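Local coordinates for MobB protein homolog (Geobacillus stearothermophilus, PDB 1XJC) that is of unknown function but, as a MobB homologue of the P-loop NTPase clan, probably binds a guanine nucleotide and assists synthesis of the molybdopterin guanine dinucleotide cofactor, at residues 5-10 / 163-168; 36-41 / 100-105; 109-114 / 128-133; 114-119 / 134-139. All blocks are in the same frame, centred on the assembly; numbering follows the deposited sequence.

All four interactions belong to one parallel sheet or to a helix packed on it. Interaction 2 pairs strands 35-39 and 99-103; interactions 3 and 4 follow strands 112-116 and 131-136 from entry to exit, sharing Val114. Interaction 1 lays helix 154-166 against strand 6-10, which runs between strands 99-103 and 112-116. All are partly buried; interaction 2 has its centre nearest that of the chain (about 5 Å), interaction 4 farthest (about 16 Å), each with exposed residues at its end. Interaction 1 rests on an indole face, interaction 2 passes from buried valines to exposed Lys39 and His40, interaction 3 is rich in side-chain-to-carbonyl bonds, and interaction 4 ends in a tryptophan whose face is covered by the aliphatic part of an arginine.

Interaction 1: residues 5-10 / 163-168; sequences NVWQVV and NEVRTR
The packing of the C-terminal helix 154-166 against the first strand of the sheet, 6-10, a helix-on-sheet contact of an alpha/beta fold, rests on Trp7 and Val165. Methyl CG2 of Val165 sits over one face of the indole, displaced toward its rim, and lies 4.1 Å from the centroid of the five-membered ring in a CH-pi contact. The benzo end of the ring meets the preceding residue of the helix, where CH2 of Trp7 lies 3.8 Å from CB of Glu164. The other branch of Val165, CG1, anti to the backbone N (chi1 175°), turns to the Asn5 amide.

At the pyrrole end, NE1 of Trp7 gives a weak hydrogen bond of 3.1 Å to OD1 of Asn5, which lies in the plane of the ring. The same amide may reach across to the helix, with ND2 of Asn5 3.3 Å from O of Val165, but the position of ND2 is doubtful and Arg168 beside it is poorly ordered. An alanine in place of Trp7 would probably open a gap beneath Val165 CG2 and leave OD1 of Asn5 without its indole partner.

Around the contact, Trp7 also touches Leu99 and Leu101 of the adjacent strand and Pro111, while Val165 reaches Trp24 of helix 17-30. Thr167, just past the last helical turn, returns both its N and its OG1 to O of Asn163. Helices 154-166 and 17-30 pack on this face of the parallel sheet and helices 85-92 and 119-125 on the other, the three-layered alpha/beta/alpha arrangement of P-loop NTPase-like folds.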
# COMPACT_ATOMS: atom_id res chain seq x y z
N ASN A 5 9.58 -7.17 -0.79
CA ASN A 5 8.34 -7.49 -0.11
C ASN A 5 7.39 -6.31 -0.41
O ASN A 5 7.35 -5.34 0.34
CB ASN A 5 8.59 -7.61 1.39
CG ASN A 5 7.67 -8.59 2.05
OD1 ASN A 5 6.48 -8.65 1.73
ND2 ASN A 5 8.20 -9.37 2.99
N VAL A 6 6.64 -6.42 -1.50
CA VAL A 6 5.72 -5.36 -1.92
C VAL A 6 4.27 -5.65 -1.55
O VAL A 6 3.78 -6.73 -1.84
CB VAL A 6 5.76 -5.18 -3.46
CG1 VAL A 6 4.83 -4.02 -3.89
CG2 VAL A 6 7.21 -4.94 -3.91
N TRP A 7 3.60 -4.69 -0.92
CA TRP A 7 2.19 -4.86 -0.56
C TRP A 7 1.40 -3.66 -1.06
O TRP A 7 1.88 -2.53 -1.03
CB TRP A 7 2.01 -4.97 0.96
CG TRP A 7 2.35 -6.32 1.50
CD1 TRP A 7 3.58 -6.88 1.62
CD2 TRP A 7 1.41 -7.30 1.99
NE1 TRP A 7 3.48 -8.15 2.15
CE2 TRP A 7 2.16 -8.43 2.39
CE3 TRP A 7 0.02 -7.32 2.13
CZ2 TRP A 7 1.56 -9.58 2.92
CZ3 TRP A 7 -0.58 -8.47 2.66
CH2 TRP A 7 0.19 -9.58 3.05
N GLN A 8 0.17 -3.90 -1.50
CA GLN A 8 -0.66 -2.82 -1.99
C GLN A 8 -1.82 -2.48 -1.07
O GLN A 8 -2.37 -3.33 -0.37
CB GLN A 8 -1.22 -3.18 -3.36
CG GLN A 8 -0.21 -3.18 -4.48
CD GLN A 8 -0.81 -3.64 -5.78
OE1 GLN A 8 -1.59 -2.91 -6.41
NE2 GLN A 8 -0.47 -4.86 -6.19
N VAL A 9 -2.20 -1.21 -1.11
CA VAL A 9 -3.32 -0.71 -0.34
C VAL A 9 -4.23 -0.11 -1.40
O VAL A 9 -3.85 0.85 -2.08
CB VAL A 9 -2.86 0.37 0.67
CG1 VAL A 9 -4.10 1.06 1.29
CG2 VAL A 9 -2.00 -0.28 1.77
N VAL A 10 -5.41 -0.70 -1.58
CA VAL A 10 -6.34 -0.21 -2.59
C VAL A 10 -7.69 0.19 -2.00
O VAL A 10 -8.16 -0.41 -1.02
CB VAL A 10 -6.57 -1.27 -3.70
CG1 VAL A 10 -5.25 -1.59 -4.39
CG2 VAL A 10 -7.17 -2.55 -3.09
N ASN A 163 2.81 -9.24 10.82
CA ASN A 163 3.10 -10.66 10.87
C ASN A 163 3.03 -11.26 9.46
O ASN A 163 3.85 -12.10 9.11
CB ASN A 163 2.13 -11.39 11.80
CG ASN A 163 2.41 -12.89 11.88
OD1 ASN A 163 3.49 -13.31 12.32
ND2 ASN A 163 1.46 -13.70 11.44
N GLU A 164 2.05 -10.82 8.67
CA GLU A 164 1.91 -11.32 7.30
C GLU A 164 3.16 -10.99 6.49
O GLU A 164 3.64 -11.82 5.70
CB GLU A 164 0.67 -10.75 6.61
CG GLU A 164 -0.64 -11.35 7.09
CD GLU A 164 -0.66 -12.88 7.00
OE1 GLU A 164 -0.61 -13.41 5.88
OE2 GLU A 164 -0.72 -13.54 8.06
N VAL A 165 3.68 -9.77 6.66
CA VAL A 165 4.89 -9.37 5.96
C VAL A 165 6.08 -10.23 6.44
O VAL A 165 6.85 -10.73 5.62
CB VAL A 165 5.24 -7.88 6.21
CG1 VAL A 165 6.58 -7.56 5.55
CG2 VAL A 165 4.13 -6.97 5.69
N ARG A 166 6.23 -10.38 7.75
CA ARG A 166 7.34 -11.15 8.31
C ARG A 166 7.36 -12.61 7.87
O ARG A 166 8.41 -13.15 7.53
CB ARG A 166 7.34 -11.09 9.83
CG ARG A 166 8.17 -9.96 10.40
CD ARG A 166 8.32 -10.10 11.90
NE ARG A 166 7.01 -10.13 12.53
CZ ARG A 166 6.40 -9.09 13.08
NH1 ARG A 166 7.00 -7.89 13.09
NH2 ARG A 166 5.19 -9.23 13.59
N THR A 167 6.20 -13.25 7.89
CA THR A 167 6.12 -14.64 7.47
C THR A 167 6.19 -14.67 5.94
O THR A 167 5.69 -15.58 5.28
CB THR A 167 4.81 -15.28 7.98
OG1 THR A 167 3.69 -14.56 7.46
CG2 THR A 167 4.76 -15.23 9.50
N ARG A 168 6.85 -13.63 5.41
CA ARG A 168 7.09 -13.38 3.98
C ARG A 168 6.46 -14.39 3.05
O ARG A 168 5.55 -13.99 2.29
CB ARG A 168 8.60 -13.32 3.72
CG ARG A 168 9.41 -12.66 4.84
CD ARG A 168 9.59 -11.13 4.68
NE ARG A 168 10.14 -10.52 5.90
CZ ARG A 168 10.65 -9.28 5.98
NH1 ARG A 168 10.69 -8.51 4.89
NH2 ARG A 168 11.11 -8.82 7.14

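Interaction 2: residues 36-41 / 100-105; sequences GTVKHH and VLVEGY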
# COMPACT_ATOMS: atom_id res chain seq x y z
N GLY A 36 9.71 1.71 1.84
CA GLY A 36 9.52 2.57 0.68
C GLY A 36 8.02 2.68 0.45
O GLY A 36 7.29 1.74 0.78
N THR A 37 7.53 3.81 -0.05
CA THR A 37 6.10 3.92 -0.36
C THR A 37 5.95 4.48 -1.77
O THR A 37 6.82 5.20 -2.25
CB THR A 37 5.33 4.86 0.62
OG1 THR A 37 5.87 6.18 0.57
CG2 THR A 37 5.41 4.32 2.06
N VAL A 38 4.85 4.12 -2.43
CA VAL A 38 4.53 4.59 -3.78
C VAL A 38 3.04 4.94 -3.76
O VAL A 38 2.21 4.16 -3.29
CB VAL A 38 4.78 3.49 -4.88
CG1 VAL A 38 4.54 4.07 -6.28
CG2 VAL A 38 6.22 2.95 -4.78
N LYS A 39 2.71 6.14 -4.24
CA LYS A 39 1.32 6.58 -4.30
C LYS A 39 1.06 7.18 -5.67
O LYS A 39 1.89 7.94 -6.19
CB LYS A 39 1.03 7.64 -3.23
CG LYS A 39 1.29 7.20 -1.80
CD LYS A 39 0.97 8.31 -0.80
CE LYS A 39 1.37 7.89 0.62
NZ LYS A 39 1.10 8.93 1.65
N HIS A 40 -0.08 6.84 -6.25
CA HIS A 40 -0.46 7.38 -7.54
C HIS A 40 -1.20 8.69 -7.28
O HIS A 40 -2.30 8.69 -6.72
CB HIS A 40 -1.35 6.37 -8.28
CG HIS A 40 -1.33 6.54 -9.77
ND1 HIS A 40 -2.09 7.48 -10.42
CD2 HIS A 40 -0.62 5.90 -10.72
CE1 HIS A 40 -1.84 7.42 -11.72
NE2 HIS A 40 -0.95 6.47 -11.93
N HIS A 41 -0.57 9.79 -7.68
CA HIS A 41 -1.04 11.17 -7.51
C HIS A 41 -2.38 11.38 -6.83
O HIS A 41 -2.71 12.52 -6.47
CB HIS A 41 -1.05 11.92 -8.84
CG HIS A 41 -2.17 11.54 -9.76
ND1 HIS A 41 -2.27 10.30 -10.35
CD2 HIS A 41 -3.24 12.25 -10.20
CE1 HIS A 41 -3.35 10.26 -11.11
NE2 HIS A 41 -3.95 11.44 -11.04
N VAL A 100 7.77 -2.44 0.86
CA VAL A 100 7.34 -1.37 -0.03
C VAL A 100 5.81 -1.39 -0.00
O VAL A 100 5.19 -2.40 -0.34
CB VAL A 100 7.81 -1.57 -1.50
CG1 VAL A 100 7.32 -0.39 -2.36
CG2 VAL A 100 9.33 -1.65 -1.55
N LEU A 101 5.22 -0.28 0.43
CA LEU A 101 3.78 -0.18 0.48
C LEU A 101 3.35 0.67 -0.70
O LEU A 101 3.78 1.83 -0.85
CB LEU A 101 3.31 0.47 1.79
CG LEU A 101 3.65 -0.41 2.99
CD1 LEU A 101 3.34 0.36 4.28
CD2 LEU A 101 2.82 -1.72 2.94
N VAL A 102 2.48 0.08 -1.51
CA VAL A 102 1.99 0.72 -2.71
C VAL A 102 0.51 1.05 -2.60
O VAL A 102 -0.32 0.16 -2.38
CB VAL A 102 2.19 -0.22 -3.92
CG1 VAL A 102 1.56 0.38 -5.16
CG2 VAL A 102 3.68 -0.51 -4.12
N GLU A 103 0.18 2.33 -2.77
CA GLU A 103 -1.20 2.77 -2.72
C GLU A 103 -1.73 2.91 -4.15
O GLU A 103 -1.28 3.78 -4.90
CB GLU A 103 -1.30 4.10 -1.98
CG GLU A 103 -2.66 4.37 -1.38
CD GLU A 103 -2.80 5.76 -0.79
OE1 GLU A 103 -1.88 6.25 -0.12
OE2 GLU A 103 -3.87 6.36 -1.00
N GLY A 104 -2.67 2.05 -4.54
CA GLY A 104 -3.22 2.11 -5.88
C GLY A 104 -2.67 1.03 -6.80
O GLY A 104 -2.25 -0.03 -6.32
N TYR A 105 -2.67 1.29 -8.11
CA TYR A 105 -2.17 0.33 -9.12
C TYR A 105 -2.91 -1.00 -8.93
O TYR A 105 -2.31 -2.08 -9.02
CB TYR A 105 -0.67 0.10 -8.93
CG TYR A 105 0.17 1.36 -9.02
CD1 TYR A 105 0.61 1.86 -10.25
CD2 TYR A 105 0.50 2.08 -7.88
CE1 TYR A 105 1.34 3.06 -10.33
CE2 TYR A 105 1.22 3.25 -7.94
CZ TYR A 105 1.64 3.74 -9.17
OH TYR A 105 2.34 4.93 -9.20
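His40 and Tyr105 meet at about a right angle just past the ends of their strands: the imidazole turns its edge toward the phenol face in an offset edge-to-face pair, with centroids 5.1 Å apart and planes at 73°. CD2 of His40 makes the approach, 3.5 Å from OH of Tyr105. The phenol ring also crosses Val38, whose CG1, anti to the backbone N (chi1 -176°), comes within 3.8 Å of Tyr105 CE2. An alanine at Tyr105 would probably deprive His40 of its aromatic partner and leave Val38 CG1 less covered.

These side chains extend a parallel pairing of strands 35-39 and 99-103, in the sheet of a P-loop NTPase-like fold. N of Leu101 bonds to O of Gly36, N of Val38 to O of Leu101, and N of Glu103 to O of Val38, the last at 2.8 Å and 177°. Val38 shares its sheet face with Val100 and Val102, and Val38 and Val100 touch helix 85-92.

On the other face Lys39 and Glu103 cross obliquely. OE1 of Glu103 lies beside the methylenes of the extended lysine, 3.6 Å from CD, whereas NZ remains 4.4 Å from that oxygen, beyond salt-bridge range. Glu103 also touches Lys17, a residue of a probable Walker A motif.

Interaction 3: residues 109-114 / 128-133; sequences RHPKVV and LANIRA
Lys112 and Asn130 carry the closely bonded part of this contact, where strands 112-116 and 131-136 enter the sheet. CG of Lys112 lies between the backbone N and the carbonyl carbon (chi1 50°), and the chain bends twice farther out. Its ammonium group bonds to O of Ala129 at 2.9 Å, to O of His110 in that carbonyl's plane, and to O of Glu108, just before the segment. Three carbonyls thus grip one amine, and would probably stabilise its charge in this buried setting.

Asn130 reaches the opposite way, back to segment 109-114: ND2 donates to O of Arg109 at 2.8 Å and 172°, with the acceptor in the amide plane. Its OD1 takes NE of Arg132 at 2.8 Å, with a weaker bond from NH2, and the two help to hold the guanidinium flat against Pro111, whose CB lies 3.6 Å above the centre of that group. On the other face of the sheet from Val113, apolar packing joins CG2 of Val114 to CG1 of Ile131 at 3.6 Å, next to Trp122 of helix 119-125.

The solvent side is slighter. There exposed Arg109 merely lays one face of its guanidinium over CB of Ala129, offset toward the rim, with NH1 3.3 Å from that methyl.

Along the backbone, O of Lys112 accepts from N of Arg132, yet N of Val114 bonds to O of Ala133. Between Lys112 and Val113 the register slips by one residue, a beta bulge, and the short strand segments cross at 63°. The bulge lies at the start of the parallel strand pair of a beta-alpha-beta unit, here 112-116, 119-125 and 131-136.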
# COMPACT_ATOMS: atom_id res chain seq x y z
N ARG A 109 -0.49 -7.32 -9.30
CA ARG A 109 -0.83 -8.51 -8.53
C ARG A 109 -0.11 -8.81 -7.20
O ARG A 109 -0.04 -9.97 -6.78
CB ARG A 109 -0.73 -9.72 -9.47
CG ARG A 109 -1.66 -9.60 -10.69
CD ARG A 109 -1.45 -10.72 -11.69
NE ARG A 109 -1.85 -12.02 -11.14
CZ ARG A 109 -3.10 -12.45 -11.10
NH1 ARG A 109 -4.09 -11.70 -11.57
NH2 ARG A 109 -3.38 -13.63 -10.56
N HIS A 110 0.40 -7.77 -6.54
CA HIS A 110 1.09 -7.92 -5.26
C HIS A 110 0.03 -8.18 -4.17
O HIS A 110 -1.13 -7.83 -4.35
CB HIS A 110 1.87 -6.64 -4.94
CG HIS A 110 2.84 -6.25 -6.02
ND1 HIS A 110 4.01 -6.96 -6.27
CD2 HIS A 110 2.80 -5.27 -6.96
CE1 HIS A 110 4.63 -6.43 -7.31
NE2 HIS A 110 3.92 -5.41 -7.75
N PRO A 111 0.40 -8.82 -3.06
CA PRO A 111 -0.63 -9.05 -2.04
C PRO A 111 -1.21 -7.70 -1.63
O PRO A 111 -0.47 -6.73 -1.46
CB PRO A 111 0.12 -9.75 -0.90
CG PRO A 111 1.55 -9.28 -1.10
CD PRO A 111 1.70 -9.36 -2.61
N LYS A 112 -2.52 -7.62 -1.49
CA LYS A 112 -3.14 -6.35 -1.17
C LYS A 112 -4.20 -6.33 -0.08
O LYS A 112 -4.87 -7.34 0.21
CB LYS A 112 -3.74 -5.73 -2.44
CG LYS A 112 -4.62 -6.67 -3.25
CD LYS A 112 -5.17 -5.98 -4.52
CE LYS A 112 -4.04 -5.53 -5.48
NZ LYS A 112 -3.32 -6.63 -6.21
N VAL A 113 -4.32 -5.16 0.53
CA VAL A 113 -5.33 -4.95 1.54
C VAL A 113 -6.36 -4.05 0.85
O VAL A 113 -6.00 -3.03 0.25
CB VAL A 113 -4.77 -4.23 2.77
CG1 VAL A 113 -5.92 -3.93 3.76
CG2 VAL A 113 -3.68 -5.10 3.43
N VAL A 114 -7.62 -4.43 0.90
CA VAL A 114 -8.66 -3.64 0.25
C VAL A 114 -9.46 -2.87 1.31
O VAL A 114 -9.93 -3.46 2.30
CB VAL A 114 -9.62 -4.57 -0.55
CG1 VAL A 114 -10.71 -3.73 -1.22
CG2 VAL A 114 -8.83 -5.38 -1.60
N LEU A 128 -10.37 -8.16 -7.56
CA LEU A 128 -8.95 -7.90 -7.73
C LEU A 128 -8.15 -9.13 -7.35
O LEU A 128 -8.65 -10.04 -6.68
CB LEU A 128 -8.51 -6.70 -6.89
CG LEU A 128 -9.15 -5.37 -7.28
CD1 LEU A 128 -8.70 -4.29 -6.31
CD2 LEU A 128 -8.75 -4.99 -8.71
N ALA A 129 -6.89 -9.14 -7.77
CA ALA A 129 -6.00 -10.26 -7.51
C ALA A 129 -5.22 -10.19 -6.20
O ALA A 129 -4.83 -9.11 -5.73
CB ALA A 129 -5.01 -10.42 -8.67
N ASN A 130 -5.02 -11.36 -5.61
CA ASN A 130 -4.19 -11.47 -4.41
C ASN A 130 -4.68 -10.67 -3.18
O ASN A 130 -3.86 -10.21 -2.39
CB ASN A 130 -2.77 -11.03 -4.79
CG ASN A 130 -1.69 -11.86 -4.12
OD1 ASN A 130 -1.97 -12.65 -3.22
ND2 ASN A 130 -0.44 -11.67 -4.55
N ILE A 131 -5.98 -10.51 -3.01
CA ILE A 131 -6.50 -9.80 -1.84
C ILE A 131 -6.20 -10.62 -0.58
O ILE A 131 -6.55 -11.79 -0.52
CB ILE A 131 -8.04 -9.59 -1.93
CG1 ILE A 131 -8.36 -8.63 -3.07
CG2 ILE A 131 -8.59 -9.01 -0.60
CD1 ILE A 131 -9.86 -8.57 -3.39
N ARG A 132 -5.55 -10.02 0.41
CA ARG A 132 -5.24 -10.74 1.65
C ARG A 132 -6.13 -10.35 2.83
O ARG A 132 -6.30 -11.12 3.78
CB ARG A 132 -3.78 -10.53 2.04
CG ARG A 132 -2.76 -10.94 0.97
CD ARG A 132 -2.95 -12.42 0.59
NE ARG A 132 -1.99 -12.87 -0.41
CZ ARG A 132 -0.72 -13.17 -0.15
NH1 ARG A 132 -0.26 -13.08 1.09
NH2 ARG A 132 0.10 -13.56 -1.13
N ALA A 133 -6.69 -9.15 2.79
CA ALA A 133 -7.54 -8.68 3.88
C ALA A 133 -8.33 -7.49 3.42
O ALA A 133 -7.98 -6.85 2.42
CB ALA A 133 -6.68 -8.27 5.10

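Interaction 4: residues 114-119 / 134-139; sequences VLVRSE and VIAWEP
With chi1 of -54° Arg117 sets CG anti to its carbonyl carbon, Trp137 does likewise at -76°, and the two side chains run side by side in the same direction. The aliphatic part of the arginine lies over one face of the indole: CB is above the ring centre, CG is 3.5 Å from CE2 of Trp137, and CA makes a CH-pi contact 3.6 Å from the centroid of the five-membered ring. The guanidinium plane stands 83° from the ring, so the cation is not stacked on it. Instead NE of Arg117 forms a salt bridge with Asp121 of the following helix.

Behind this pair the strands are joined in parallel. O of Val114 takes N of Ile135 at 2.9 Å, N of Val116 bonds to O of Ile135, and N of Trp137 returns to O of Val116. The side chains alternate across the sheet: Leu115 lies alongside Ile135, with CD2 4.1 Å from CB, beneath helix 17-30, while on the other face Val116 CG2 touches Val134 and Ala136. That methyl comes within 3.3 Å of Ala136 CB, closer than usual van der Waals contact.

Where the strands end, Glu138 extends its carboxylate toward the start of helix 119-125, and OE2 accepts a weak bond of 3.4 Å from N of Glu119. Ser118 is the N-cap of that helix, its OG receiving N of Asp121. Parallel strands linked by a helix that starts soon after the first of them form the beta-alpha-beta crossover of P-loop NTPase-like folds.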
# COMPACT_ATOMS: atom_id res chain seq x y z
N VAL A 114 -7.62 -4.43 0.90
CA VAL A 114 -8.66 -3.64 0.25
C VAL A 114 -9.46 -2.87 1.31
O VAL A 114 -9.93 -3.46 2.30
CB VAL A 114 -9.62 -4.57 -0.55
CG1 VAL A 114 -10.71 -3.73 -1.22
CG2 VAL A 114 -8.83 -5.38 -1.60
N LEU A 115 -9.58 -1.56 1.11
CA LEU A 115 -10.34 -0.71 2.02
C LEU A 115 -11.67 -0.38 1.35
O LEU A 115 -11.71 0.03 0.17
CB LEU A 115 -9.56 0.57 2.35
CG LEU A 115 -8.46 0.29 3.38
CD1 LEU A 115 -7.12 0.51 2.75
CD2 LEU A 115 -8.64 1.18 4.61
N VAL A 116 -12.76 -0.58 2.08
CA VAL A 116 -14.08 -0.34 1.52
C VAL A 116 -14.97 0.46 2.46
O VAL A 116 -15.01 0.20 3.67
CB VAL A 116 -14.79 -1.69 1.17
CG1 VAL A 116 -13.94 -2.50 0.17
CG2 VAL A 116 -15.03 -2.50 2.42
N ARG A 117 -15.69 1.42 1.90
CA ARG A 117 -16.60 2.24 2.69
C ARG A 117 -17.97 1.57 2.77
O ARG A 117 -18.75 1.82 3.70
CB ARG A 117 -16.79 3.62 2.04
CG ARG A 117 -15.48 4.35 1.75
CD ARG A 117 -15.71 5.47 0.75
NE ARG A 117 -16.21 4.96 -0.53
CZ ARG A 117 -16.32 5.68 -1.65
NH1 ARG A 117 -15.97 6.96 -1.66
NH2 ARG A 117 -16.78 5.11 -2.76
N SER A 118 -18.24 0.70 1.81
CA SER A 118 -19.55 0.07 1.73
C SER A 118 -19.56 -1.25 0.97
O SER A 118 -18.56 -1.65 0.38
CB SER A 118 -20.47 1.03 0.98
OG SER A 118 -19.92 1.28 -0.31
N GLU A 119 -20.72 -1.90 0.97
CA GLU A 119 -20.88 -3.15 0.26
C GLU A 119 -20.70 -2.84 -1.23
O GLU A 119 -20.15 -3.65 -1.97
CB GLU A 119 -22.28 -3.73 0.54
CG GLU A 119 -22.64 -4.96 -0.28
CD GLU A 119 -21.60 -6.07 -0.19
OE1 GLU A 119 -21.08 -6.32 0.91
OE2 GLU A 119 -21.31 -6.70 -1.24
N VAL A 134 -9.40 -7.22 4.16
CA VAL A 134 -10.31 -6.12 3.90
C VAL A 134 -10.45 -5.33 5.20
O VAL A 134 -10.57 -5.93 6.28
CB VAL A 134 -11.73 -6.62 3.51
CG1 VAL A 134 -12.65 -5.40 3.22
CG2 VAL A 134 -11.66 -7.55 2.28
N ILE A 135 -10.41 -4.01 5.10
CA ILE A 135 -10.61 -3.15 6.25
C ILE A 135 -11.79 -2.29 5.81
O ILE A 135 -11.73 -1.63 4.77
CB ILE A 135 -9.35 -2.31 6.56
CG1 ILE A 135 -8.19 -3.25 6.94
CG2 ILE A 135 -9.65 -1.30 7.67
CD1 ILE A 135 -6.83 -2.56 7.20
N ALA A 136 -12.87 -2.30 6.58
CA ALA A 136 -14.09 -1.61 6.17
C ALA A 136 -14.75 -0.70 7.17
O ALA A 136 -14.47 -0.77 8.37
CB ALA A 136 -15.10 -2.65 5.71
N TRP A 137 -15.66 0.14 6.66
CA TRP A 137 -16.42 1.08 7.49
C TRP A 137 -17.58 0.33 8.16
O TRP A 137 -18.05 0.73 9.21
CB TRP A 137 -17.06 2.17 6.63
CG TRP A 137 -16.21 3.27 6.12
CD1 TRP A 137 -14.88 3.23 5.81
CD2 TRP A 137 -16.68 4.55 5.69
NE1 TRP A 137 -14.49 4.41 5.20
CE2 TRP A 137 -15.59 5.24 5.11
CE3 TRP A 137 -17.93 5.18 5.73
CZ2 TRP A 137 -15.71 6.53 4.58
CZ3 TRP A 137 -18.05 6.46 5.20
CH2 TRP A 137 -16.94 7.12 4.63
N GLU A 138 -18.06 -0.72 7.49
CA GLU A 138 -19.19 -1.51 7.98
C GLU A 138 -19.01 -2.97 7.58
O GLU A 138 -18.16 -3.28 6.76
CB GLU A 138 -20.50 -0.99 7.39
CG GLU A 138 -20.46 -0.80 5.87
CD GLU A 138 -21.85 -0.77 5.24
OE1 GLU A 138 -22.81 -0.40 5.96
OE2 GLU A 138 -21.98 -1.11 4.04
N PRO A 139 -19.82 -3.88 8.16
CA PRO A 139 -19.73 -5.31 7.84
C PRO A 139 -20.18 -5.56 6.40
O PRO A 139 -20.97 -4.78 5.87
CB PRO A 139 -20.66 -5.95 8.87
CG PRO A 139 -21.71 -4.89 9.07
CD PRO A 139 -20.88 -3.63 9.15